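Ribonuclease VapC5 (Mycobacterium tuberculosis, PDB 3DBO) probably acts as the toxin of a type II toxin-antitoxin pair, a magnesium-dependent PIN-domain ribonuclease with limited RNase activity that is seen in complex with its antitoxin VapB5. Local coordinates at residues R47-V52 / D83-P88; L25-F30 / V52-E57; L127-Q132 / V145-V150; R99-L104 / N114-A119. All blocks are in the same frame, centred on the assembly; numbering follows the deposited sequence. Where two conformers were deposited one is given.

Interaction 1: residues R47-V52 / D83-P88; sequences RVATTV and DMETLP. With NA (sodium ion), chain C.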
# COMPACT_ATOMS: atom_id res chain seq x y z
N ARG B 47 2.26 11.95 -9.30
CA ARG B 47 3.44 11.61 -8.52
C ARG B 47 3.01 10.59 -7.47
O ARG B 47 1.98 10.79 -6.84
CB ARG B 47 3.99 12.86 -7.82
CG ARG B 47 4.63 13.90 -8.76
CD ARG B 47 5.89 13.34 -9.42
NE ARG B 47 6.81 14.39 -9.85
CZ ARG B 47 7.79 14.88 -9.10
NH1 ARG B 47 8.00 14.41 -7.87
NH2 ARG B 47 8.57 15.84 -9.57
N VAL B 48 3.79 9.52 -7.30
CA VAL B 48 3.45 8.47 -6.31
C VAL B 48 4.59 8.17 -5.33
O VAL B 48 5.77 8.28 -5.67
CB VAL B 48 2.96 7.15 -6.96
CG1 VAL B 48 1.63 7.35 -7.69
CG2 VAL B 48 4.02 6.55 -7.92
N ALA B 49 4.21 7.81 -4.10
CA ALA B 49 5.14 7.27 -3.09
C ALA B 49 4.52 5.99 -2.53
O ALA B 49 3.37 5.65 -2.85
CB ALA B 49 5.38 8.28 -1.97
N THR B 50 5.26 5.24 -1.71
CA THR B 50 4.61 4.19 -0.96
C THR B 50 5.01 4.37 0.52
O THR B 50 5.51 5.45 0.90
CB THR B 50 4.93 2.78 -1.54
OG1 THR B 50 4.10 1.80 -0.91
CG2 THR B 50 6.44 2.42 -1.40
N THR B 51 4.76 3.35 1.34
CA THR B 51 5.12 3.48 2.75
C THR B 51 6.03 2.33 3.16
O THR B 51 6.21 1.35 2.43
CB THR B 51 3.88 3.49 3.70
OG1 THR B 51 3.37 2.15 3.79
CG2 THR B 51 2.74 4.45 3.20
N VAL B 52 6.56 2.45 4.37
CA VAL B 52 7.41 1.41 4.95
C VAL B 52 6.65 0.11 5.16
O VAL B 52 7.27 -0.97 5.19
CB VAL B 52 8.03 1.89 6.30
CG1 VAL B 52 9.12 2.93 6.01
CG2 VAL B 52 6.95 2.44 7.25
N ASP B 83 13.89 3.20 -5.77
CA ASP B 83 14.09 4.62 -6.03
C ASP B 83 12.95 5.47 -5.48
O ASP B 83 13.04 6.71 -5.46
CB ASP B 83 14.20 4.89 -7.54
CG ASP B 83 15.29 4.10 -8.22
OD1 ASP B 83 16.12 3.47 -7.52
OD2 ASP B 83 15.31 4.10 -9.47
N MET B 84 11.86 4.80 -5.08
CA MET B 84 10.60 5.46 -4.73
C MET B 84 10.62 5.90 -3.26
O MET B 84 11.10 5.17 -2.40
CB MET B 84 9.44 4.50 -5.01
CG MET B 84 8.03 5.03 -4.70
SD MET B 84 6.68 3.83 -4.86
CE MET B 84 6.86 3.32 -6.57
N GLU B 85 10.10 7.11 -2.98
CA GLU B 85 9.89 7.57 -1.62
C GLU B 85 9.12 6.50 -0.84
O GLU B 85 8.04 6.05 -1.28
CB GLU B 85 9.11 8.90 -1.62
CG GLU B 85 8.81 9.50 -0.25
CD GLU B 85 10.06 9.93 0.50
OE1 GLU B 85 10.92 10.60 -0.12
OE2 GLU B 85 10.17 9.59 1.70
N THR B 86 9.68 6.07 0.29
CA THR B 86 9.00 5.19 1.22
C THR B 86 8.72 5.98 2.51
O THR B 86 9.63 6.24 3.32
CB THR B 86 9.81 3.90 1.53
OG1 THR B 86 11.12 4.28 1.97
CG2 THR B 86 9.93 3.02 0.26
N LEU B 87 7.46 6.33 2.72
CA LEU B 87 7.07 7.25 3.77
C LEU B 87 7.08 6.49 5.10
O LEU B 87 6.58 5.38 5.15
CB LEU B 87 5.67 7.81 3.51
CG LEU B 87 5.51 8.64 2.22
CD1 LEU B 87 4.03 8.93 2.01
CD2 LEU B 87 6.33 9.93 2.33
N PRO B 88 7.67 7.08 6.15
CA PRO B 88 7.74 6.36 7.43
C PRO B 88 6.46 6.45 8.25
O PRO B 88 5.61 7.28 7.99
CB PRO B 88 8.86 7.09 8.16
CG PRO B 88 8.70 8.53 7.69
CD PRO B 88 8.31 8.41 6.23
NA NA C . 2.06 1.49 1.54

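Interaction 2: residues L25-F30 / V52-E57; sequences LDTSVF and VVTLAE. With NA (sodium ion), chain C.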
# COMPACT_ATOMS: atom_id res chain seq x y z
N LEU B 25 0.77 4.60 -2.70
CA LEU B 25 0.45 3.24 -3.12
C LEU B 25 0.46 2.30 -1.93
O LEU B 25 1.35 2.39 -1.09
CB LEU B 25 1.49 2.75 -4.14
CG LEU B 25 1.75 3.73 -5.29
CD1 LEU B 25 3.02 3.33 -6.05
CD2 LEU B 25 0.50 3.78 -6.22
N ASP B 26 -0.55 1.43 -1.85
CA ASP B 26 -0.57 0.36 -0.85
C ASP B 26 0.13 -0.86 -1.45
O ASP B 26 0.65 -0.78 -2.57
CB ASP B 26 -2.00 0.07 -0.41
CG ASP B 26 -2.75 -0.83 -1.40
OD1 ASP B 26 -2.39 -0.85 -2.59
OD2 ASP B 26 -3.68 -1.54 -0.96
N THR B 27 0.10 -1.99 -0.76
CA THR B 27 0.79 -3.18 -1.27
C THR B 27 0.09 -3.82 -2.48
O THR B 27 0.76 -4.32 -3.38
CB THR B 27 1.01 -4.21 -0.14
OG1 THR B 27 1.64 -3.54 0.97
CG2 THR B 27 1.91 -5.33 -0.61
N SER B 28 -1.24 -3.80 -2.49
CA SER B 28 -2.04 -4.45 -3.52
C SER B 28 -1.76 -3.97 -4.96
O SER B 28 -1.85 -4.75 -5.91
CB SER B 28 -3.54 -4.36 -3.19
OG SER B 28 -4.02 -3.05 -3.40
N VAL B 29 -1.39 -2.70 -5.12
CA VAL B 29 -1.05 -2.17 -6.45
C VAL B 29 0.17 -2.89 -7.05
O VAL B 29 0.30 -3.01 -8.28
CB VAL B 29 -0.85 -0.62 -6.49
CG1 VAL B 29 -2.12 0.11 -6.06
CG2 VAL B 29 0.34 -0.18 -5.65
N PHE B 30 1.08 -3.36 -6.19
CA PHE B 30 2.30 -4.04 -6.63
C PHE B 30 2.05 -5.50 -7.04
O PHE B 30 2.90 -6.13 -7.68
CB PHE B 30 3.42 -3.98 -5.55
CG PHE B 30 3.96 -2.61 -5.33
CD1 PHE B 30 5.06 -2.17 -6.06
CD2 PHE B 30 3.36 -1.74 -4.41
CE1 PHE B 30 5.55 -0.90 -5.88
CE2 PHE B 30 3.85 -0.47 -4.23
CZ PHE B 30 4.95 -0.03 -4.95
N VAL B 52 6.56 2.45 4.37
CA VAL B 52 7.41 1.41 4.95
C VAL B 52 6.65 0.11 5.16
O VAL B 52 7.27 -0.97 5.19
CB VAL B 52 8.03 1.89 6.30
CG1 VAL B 52 9.12 2.93 6.01
CG2 VAL B 52 6.95 2.44 7.25
N VAL B 53 5.33 0.19 5.31
CA VAL B 53 4.52 -1.02 5.51
C VAL B 53 4.61 -1.88 4.24
O VAL B 53 4.73 -3.11 4.33
CB VAL B 53 3.04 -0.67 5.84
CG1 VAL B 53 2.20 -1.91 5.92
CG2 VAL B 53 3.00 0.16 7.18
N THR B 54 4.49 -1.24 3.08
CA THR B 54 4.59 -1.97 1.81
C THR B 54 6.01 -2.48 1.59
O THR B 54 6.18 -3.61 1.13
CB THR B 54 4.12 -1.11 0.62
OG1 THR B 54 2.71 -0.89 0.75
CG2 THR B 54 4.41 -1.82 -0.74
N LEU B 55 7.02 -1.68 1.94
CA LEU B 55 8.42 -2.17 1.89
C LEU B 55 8.53 -3.50 2.69
O LEU B 55 9.07 -4.49 2.21
CB LEU B 55 9.40 -1.11 2.43
CG LEU B 55 10.89 -1.49 2.43
CD1 LEU B 55 11.37 -1.92 1.07
CD2 LEU B 55 11.80 -0.37 3.02
N ALA B 56 7.98 -3.50 3.90
CA ALA B 56 7.99 -4.69 4.76
C ALA B 56 7.24 -5.87 4.13
O ALA B 56 7.71 -7.01 4.15
CB ALA B 56 7.35 -4.34 6.11
N GLU B 57 6.06 -5.59 3.59
CA GLU B 57 5.22 -6.64 3.05
C GLU B 57 5.80 -7.28 1.79
O GLU B 57 5.77 -8.50 1.65
CB GLU B 57 3.80 -6.11 2.84
CG GLU B 57 3.11 -5.97 4.21
CD GLU B 57 1.66 -5.52 4.12
OE1 GLU B 57 1.26 -4.94 3.08
OE2 GLU B 57 0.91 -5.76 5.10
NA NA C . 2.06 1.49 1.54

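Interaction 3: residues L127-Q132 / V145-V150; sequences LPVITQ and VEIIRV. With NA (sodium ion), chain D.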
# COMPACT_ATOMS: atom_id res chain seq x y z
N LEU B 127 -2.77 12.97 1.78
CA LEU B 127 -2.65 12.29 0.49
C LEU B 127 -3.61 11.11 0.42
O LEU B 127 -3.91 10.48 1.44
CB LEU B 127 -1.23 11.77 0.27
CG LEU B 127 -0.08 12.79 0.24
CD1 LEU B 127 1.22 12.06 0.42
CD2 LEU B 127 -0.09 13.63 -1.03
N PRO B 128 -4.11 10.82 -0.79
CA PRO B 128 -4.97 9.68 -0.96
C PRO B 128 -4.21 8.36 -0.96
O PRO B 128 -3.04 8.32 -1.36
CB PRO B 128 -5.59 9.92 -2.35
CG PRO B 128 -4.59 10.67 -3.08
CD PRO B 128 -3.88 11.54 -2.07
N VAL B 129 -4.87 7.29 -0.53
CA VAL B 129 -4.37 5.94 -0.67
C VAL B 129 -4.82 5.38 -2.03
O VAL B 129 -6.01 5.42 -2.37
CB VAL B 129 -4.93 5.00 0.44
CG1 VAL B 129 -4.46 3.56 0.17
CG2 VAL B 129 -4.49 5.46 1.84
N ILE B 130 -3.86 4.86 -2.80
CA ILE B 130 -4.13 4.22 -4.09
C ILE B 130 -4.12 2.73 -3.85
O ILE B 130 -3.09 2.18 -3.41
CB ILE B 130 -3.08 4.66 -5.16
CG1 ILE B 130 -2.79 6.16 -5.06
CG2 ILE B 130 -3.53 4.29 -6.57
CD1 ILE B 130 -4.02 7.06 -5.16
N THR B 131 -5.24 2.07 -4.11
CA THR B 131 -5.37 0.65 -3.80
C THR B 131 -6.05 -0.14 -4.93
O THR B 131 -6.94 0.38 -5.62
CB THR B 131 -6.07 0.38 -2.41
OG1 THR B 131 -6.02 -1.02 -2.08
CG2 THR B 131 -7.52 0.84 -2.37
N GLN B 132 -5.62 -1.38 -5.09
CA GLN B 132 -6.25 -2.26 -6.05
C GLN B 132 -7.30 -3.13 -5.36
O GLN B 132 -8.17 -3.68 -6.02
CB GLN B 132 -5.19 -3.12 -6.78
CG GLN B 132 -5.78 -3.95 -7.88
CD GLN B 132 -4.79 -4.88 -8.57
OE1 GLN B 132 -5.09 -5.38 -9.64
NE2 GLN B 132 -3.61 -5.10 -7.97
N VAL B 145 -9.18 11.15 5.03
CA VAL B 145 -9.14 9.87 4.26
C VAL B 145 -9.70 10.06 2.84
O VAL B 145 -10.82 10.54 2.68
CB VAL B 145 -9.85 8.70 5.00
CG1 VAL B 145 -9.96 7.42 4.11
CG2 VAL B 145 -9.08 8.37 6.33
N GLU B 146 -8.91 9.72 1.82
CA GLU B 146 -9.44 9.61 0.45
C GLU B 146 -8.87 8.31 -0.13
O GLU B 146 -7.66 8.09 -0.08
CB GLU B 146 -8.96 10.84 -0.36
CG GLU B 146 -9.20 10.88 -1.89
CD GLU B 146 -8.45 12.04 -2.60
OE1 GLU B 146 -7.88 12.92 -1.92
OE2 GLU B 146 -8.42 12.09 -3.85
N ILE B 147 -9.75 7.43 -0.60
CA ILE B 147 -9.37 6.13 -1.15
C ILE B 147 -9.60 6.17 -2.67
O ILE B 147 -10.66 6.59 -3.10
CB ILE B 147 -10.22 5.00 -0.54
CG1 ILE B 147 -10.09 5.01 1.00
CG2 ILE B 147 -9.81 3.62 -1.08
CD1 ILE B 147 -8.59 4.94 1.50
N ILE B 148 -8.61 5.75 -3.45
CA ILE B 148 -8.72 5.69 -4.92
C ILE B 148 -8.52 4.25 -5.35
O ILE B 148 -7.44 3.69 -5.19
CB ILE B 148 -7.70 6.64 -5.59
CG1 ILE B 148 -7.96 8.08 -5.14
CG2 ILE B 148 -7.77 6.54 -7.14
CD1 ILE B 148 -6.84 9.07 -5.51
N ARG B 149 -9.58 3.62 -5.85
CA ARG B 149 -9.53 2.21 -6.21
C ARG B 149 -9.11 2.05 -7.67
O ARG B 149 -9.79 2.56 -8.57
CB ARG B 149 -10.87 1.53 -5.99
CG ARG B 149 -11.35 1.73 -4.61
CD ARG B 149 -12.14 0.61 -4.08
NE ARG B 149 -12.53 0.98 -2.73
CZ ARG B 149 -11.93 0.57 -1.62
NH1 ARG B 149 -10.91 -0.29 -1.64
NH2 ARG B 149 -12.39 1.01 -0.49
N VAL B 150 -8.00 1.35 -7.90
CA VAL B 150 -7.46 1.17 -9.25
C VAL B 150 -7.44 -0.31 -9.64
O VAL B 150 -6.95 -0.65 -10.69
CB VAL B 150 -6.04 1.74 -9.37
CG1 VAL B 150 -6.06 3.27 -9.21
CG2 VAL B 150 -5.11 1.07 -8.35
OXT VAL B 150 -7.94 -1.18 -8.93
NA NA D . -6.12 9.72 2.74
O HOH W 1 -6.03 7.51 4.35

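Interaction 4: residues R99-L104 / N114-A119; sequences RLRIHL and NDLWIA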
# COMPACT_ATOMS: atom_id res chain seq x y z
N ARG B 99 -6.86 8.07 15.85
CA ARG B 99 -8.15 8.66 15.46
C ARG B 99 -8.93 7.69 14.57
O ARG B 99 -10.11 7.42 14.82
CB ARG B 99 -7.94 10.00 14.72
CG ARG B 99 -9.24 10.72 14.39
CD ARG B 99 -9.04 12.19 13.97
NE ARG B 99 -10.34 12.86 13.90
CZ ARG B 99 -10.54 14.17 14.05
NH1 ARG B 99 -9.52 14.99 14.28
NH2 ARG B 99 -11.78 14.66 13.97
N LEU B 100 -8.26 7.19 13.54
CA LEU B 100 -8.91 6.25 12.59
C LEU B 100 -9.31 4.95 13.28
O LEU B 100 -10.40 4.41 13.03
CB LEU B 100 -8.03 6.01 11.36
CG LEU B 100 -7.67 7.24 10.51
CD1 LEU B 100 -6.73 6.85 9.37
CD2 LEU B 100 -8.93 7.96 9.99
N ARG B 101 -8.45 4.44 14.16
CA ARG B 101 -8.75 3.23 14.92
C ARG B 101 -9.99 3.37 15.81
O ARG B 101 -10.82 2.45 15.86
CB ARG B 101 -7.54 2.78 15.78
CG ARG B 101 -7.74 1.44 16.49
CD ARG B 101 -7.89 0.30 15.51
NE ARG B 101 -8.48 -0.90 16.09
CZ ARG B 101 -9.79 -1.17 16.12
NH1 ARG B 101 -10.67 -0.32 15.64
NH2 ARG B 101 -10.22 -2.32 16.64
N ILE B 102 -10.13 4.49 16.50
CA ILE B 102 -11.33 4.67 17.34
C ILE B 102 -12.59 4.85 16.46
O ILE B 102 -13.64 4.28 16.77
CB ILE B 102 -11.15 5.85 18.34
CG1 ILE B 102 -10.33 5.38 19.53
CG2 ILE B 102 -12.49 6.27 18.98
CD1 ILE B 102 -11.12 4.50 20.44
N HIS B 103 -12.45 5.58 15.35
CA HIS B 103 -13.53 5.72 14.37
C HIS B 103 -14.08 4.33 13.99
O HIS B 103 -15.30 4.08 14.09
CB HIS B 103 -13.03 6.50 13.15
CG HIS B 103 -14.08 6.74 12.11
ND1 HIS B 103 -15.12 7.62 12.31
CD2 HIS B 103 -14.24 6.24 10.87
CE1 HIS B 103 -15.89 7.64 11.23
NE2 HIS B 103 -15.38 6.81 10.34
N LEU B 104 -13.19 3.41 13.62
CA LEU B 104 -13.58 2.03 13.30
C LEU B 104 -14.21 1.27 14.48
O LEU B 104 -15.21 0.55 14.30
CB LEU B 104 -12.40 1.24 12.74
CG LEU B 104 -11.91 1.69 11.36
CD1 LEU B 104 -10.46 1.16 11.13
CD2 LEU B 104 -12.87 1.22 10.26
N ASN B 114 -2.23 -3.50 9.29
CA ASN B 114 -1.18 -2.94 8.46
C ASN B 114 -1.76 -1.99 7.42
O ASN B 114 -1.14 -0.98 7.12
CB ASN B 114 -0.34 -4.03 7.81
CG ASN B 114 0.86 -4.43 8.66
OD1 ASN B 114 1.03 -3.97 9.79
ND2 ASN B 114 1.71 -5.30 8.10
N ASP B 115 -2.96 -2.29 6.91
CA ASP B 115 -3.66 -1.31 6.05
C ASP B 115 -4.04 -0.04 6.80
O ASP B 115 -3.96 1.05 6.23
CB ASP B 115 -4.90 -1.93 5.37
CG ASP B 115 -4.53 -2.75 4.13
OD1 ASP B 115 -3.35 -2.66 3.67
OD2 ASP B 115 -5.39 -3.48 3.61
N LEU B 116 -4.38 -0.16 8.08
CA LEU B 116 -4.68 1.05 8.87
C LEU B 116 -3.45 1.95 9.04
O LEU B 116 -3.56 3.18 8.95
CB LEU B 116 -5.29 0.70 10.23
CG LEU B 116 -5.90 1.89 11.01
CD1 LEU B 116 -7.03 2.62 10.21
CD2 LEU B 116 -6.41 1.35 12.36
N TRP B 117 -2.28 1.34 9.26
CA TRP B 117 -1.01 2.08 9.26
C TRP B 117 -0.76 2.80 7.93
O TRP B 117 -0.37 3.95 7.90
CB TRP B 117 0.18 1.16 9.63
CG TRP B 117 0.23 0.80 11.11
CD1 TRP B 117 0.08 -0.42 11.69
CD2 TRP B 117 0.50 1.72 12.17
NE1 TRP B 117 0.23 -0.33 13.08
CE2 TRP B 117 0.47 0.99 13.39
CE3 TRP B 117 0.73 3.10 12.22
CZ2 TRP B 117 0.68 1.60 14.65
CZ3 TRP B 117 0.93 3.72 13.48
CH2 TRP B 117 0.92 2.95 14.66
N ILE B 118 -1.00 2.12 6.81
CA ILE B 118 -0.89 2.77 5.50
C ILE B 118 -1.81 3.98 5.39
O ILE B 118 -1.36 5.07 5.02
CB ILE B 118 -1.12 1.77 4.36
CG1 ILE B 118 0.03 0.75 4.34
CG2 ILE B 118 -1.17 2.50 3.00
CD1 ILE B 118 -0.29 -0.49 3.45
N ALA B 119 -3.09 3.78 5.72
CA ALA B 119 -4.09 4.85 5.67
C ALA B 119 -3.71 5.99 6.62
O ALA B 119 -3.86 7.16 6.26
CB ALA B 119 -5.46 4.30 6.03

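Interaction 1: residues R47-V52 / D83-P88
Strand 47-51 and the short strand 86-87 run side by side as parallel neighbours, joined by three backbone hydrogen bonds. Thr50 is gripped on both its polar backbone atoms: its N donates to Glu85 O at 2.9 Å, nearly along the carbonyl axis, and its O receives Leu87 N at 2.8 Å, on a lone pair in the carbonyl plane. The third bond, Val52 N to Leu87 O at 3.0 Å, comes from above the carbonyl plane and is more bent, as the chain leaves the strand for the helix.

The tight part lies around Thr50 and Met84. With CG anti to the backbone N (chi1 -180°) and a bend only at chi3, Met84 reaches across Thr50 at about a right angle and sets SD 3.7 Å from Thr50 CG2. Thr86 CG2 lies alongside the same methyl, 3.9 Å from Thr50 CG2, while Thr50 OG1 is hydrogen-bonded to Leu25 O. The looser side is at Glu85, where CB meets Ala49 CB at 3.8 Å but the carboxylate leads away, and at exposed Pro88.

Strand 22-25 flanks strand 47-51 across from 86-87. Leu87 and Thr51 face Val121 of helix 113-124, Thr51 OG1 binds a sodium ion at the start of helix 52-64, and Arg47 and Val48 pair with an antiparallel strand of the other protein chain, which extends the sheet.

Interaction 2: residues L25-F30 / V52-E57
At a sodium site, the loop after strand 22-25, which carries the predicted magnesium ligand Asp26, faces the first turns of helix 52-64. Leu25 O binds the ion at 2.9 Å and Thr54 OG1 at 2.6 Å; Thr51 OG1 completes the three protein ligands. From the ion a chain of hydroxyls runs on: Thr54 OG1 donates to Thr27 OG1 at 2.9 Å, and Thr27 OG1 donates to Glu57 OE1 at 2.6 Å, using the anti lone pair of that oxygen. Both threonines hold OG1 beside their own backbone N, and their side chains slide past each other in opposite directions. Glu57 extends beyond CG to reach Thr27, and its OE2 is held by Arg112 and Asn114. Thr54 CG2, on the other branch, rests obliquely against the Phe30 ring, 3.8 Å from CE2.

Asp26 turns away from the helix. Its OD1 accepts a hydrogen bond from Ser28 OG at 2.9 Å on the syn lone pair; it also accepts one from Val29 N, three residues on, at 3.3 Å from above the carboxylate plane, which makes an Asx motif. OD2 is bonded to Thr131 OG1. An acidic residue fixed at the end of the first strand is typical of the PIN-domain active site.

Interaction 3: residues L127-Q132 / V145-V150
Strands 129-131 and 147-149 run parallel, their axes approaching to 4.9 Å and inclined by 23°, in a register that pairs Val129 with Ile147, Ile130 with Ile148 and Thr131 with Arg149. Four backbone bonds pass alternately between them, from Val129 N to Glu146 O at one end to Val150 N to Thr131 O, the shortest at 2.7 Å, beside the C-terminal carboxylate.

On the face carrying Ile130 and Ile148 the packing is tightest. The two side chains lie alongside each other, pointing the same way, and their CD1 methyls are pressed to 3.5 Å, closer than usual van der Waals contact. Ile148 stretches CD1 (chi2 168°) along the strand to Pro128, whose CB it meets at 3.5 Å, while Ile130 folds its own CD1 back over the partner (chi2 -55°). Glu146 lies beside the same proline, its CD 3.6 Å from Pro128 CB. At the other end Ile130 CG2 touches Val150 CG1 at 3.8 Å.

On the face of Val129 and Thr131, Ile147 spans both residues, with its CD1 near Val129 CB and its CG2 at 3.8 Å from Thr131 CG2. Ile147 CG2 also lies over the centre of one face of the Arg149 guanidinium. Thr131 OG1, anti to its backbone N, is bonded to Ser28 OG and Asp133 N. Leu127 O binds a sodium ion at 2.7 Å, and Ser144 O and a water are further ligands. Parallel strands forming one margin of the sheet, with a threonine that holds the predicted magnesium ligand Asp26, fit the PIN-domain fold.

Interaction 4: residues R99-L104 / N114-A119
Leu116 carries the contact, its two methyls divided between three residues of the facing helix. CD1 lies 3.7 Å from Leu100 CB and meets Leu104 CD1 tip to tip at 3.8 Å. The other branch, CD2, lies against the aliphatic part of Arg101, 3.6 Å from CD and a little farther from CB, the two side chains crossing at about a right angle. One turn on, Ala119 receives the end of Leu100, Leu100 CD1 lying 4.4 Å from Ala119 CB, a looser touch. No hydrogen bond passes between the segments, and the packing is wholly through carbon.

Torsions explain the division. Leu116 has CG anti to its backbone N (chi1 -168°), so that its fork opens onto helix 91-107, whereas Leu100 and Leu104, one turn apart, keep CG beside their backbone N. Arg101 bends at chi2 (64°), which brings CD back over Leu116; its guanidinium makes a weak hydrogen bond to the backbone of the other protein chain. The segment axes come no closer than 10.6 Å and cross at 127°, and the leucine side chains bridge that spacing.

Farther out, Val145 packs against Leu100, and Trp117 stacks its ring on Trp97 of helix 91-107. Asp115, a predicted magnesium ligand, points elsewhere: OD1 forms a salt bridge with Arg112, and OD2 lies close to Asp135 OD2, a crowding of negative charge that would probably be eased by a cation. Helix 113-124 thus packs one side on helix 91-107 and presents Asp115 to an acidic cluster, consistent with the active site of PIN-domain nucleases.

Overall arrangement
Interactions 1 and 3 belong to the same parallel sheet, near its two margins, and strand 22-25 lies between them; both rely on backbone bonds, but interaction 3 is only partly buried whereas interaction 1 is buried. Interaction 2 lies deepest and is polar, sharing Val52 and a sodium ion with interaction 1; interaction 4 is apolar and joins two helices. The centre of interaction 2 is about 5 Å, and that of interaction 4 about 12 Å, from the centre of the chain. Polar side-chain bonds join interaction 2 to interactions 3 and 4 near the predicted magnesium site. Val129 packs against Ala119, seating helix 113-124 on the sheet.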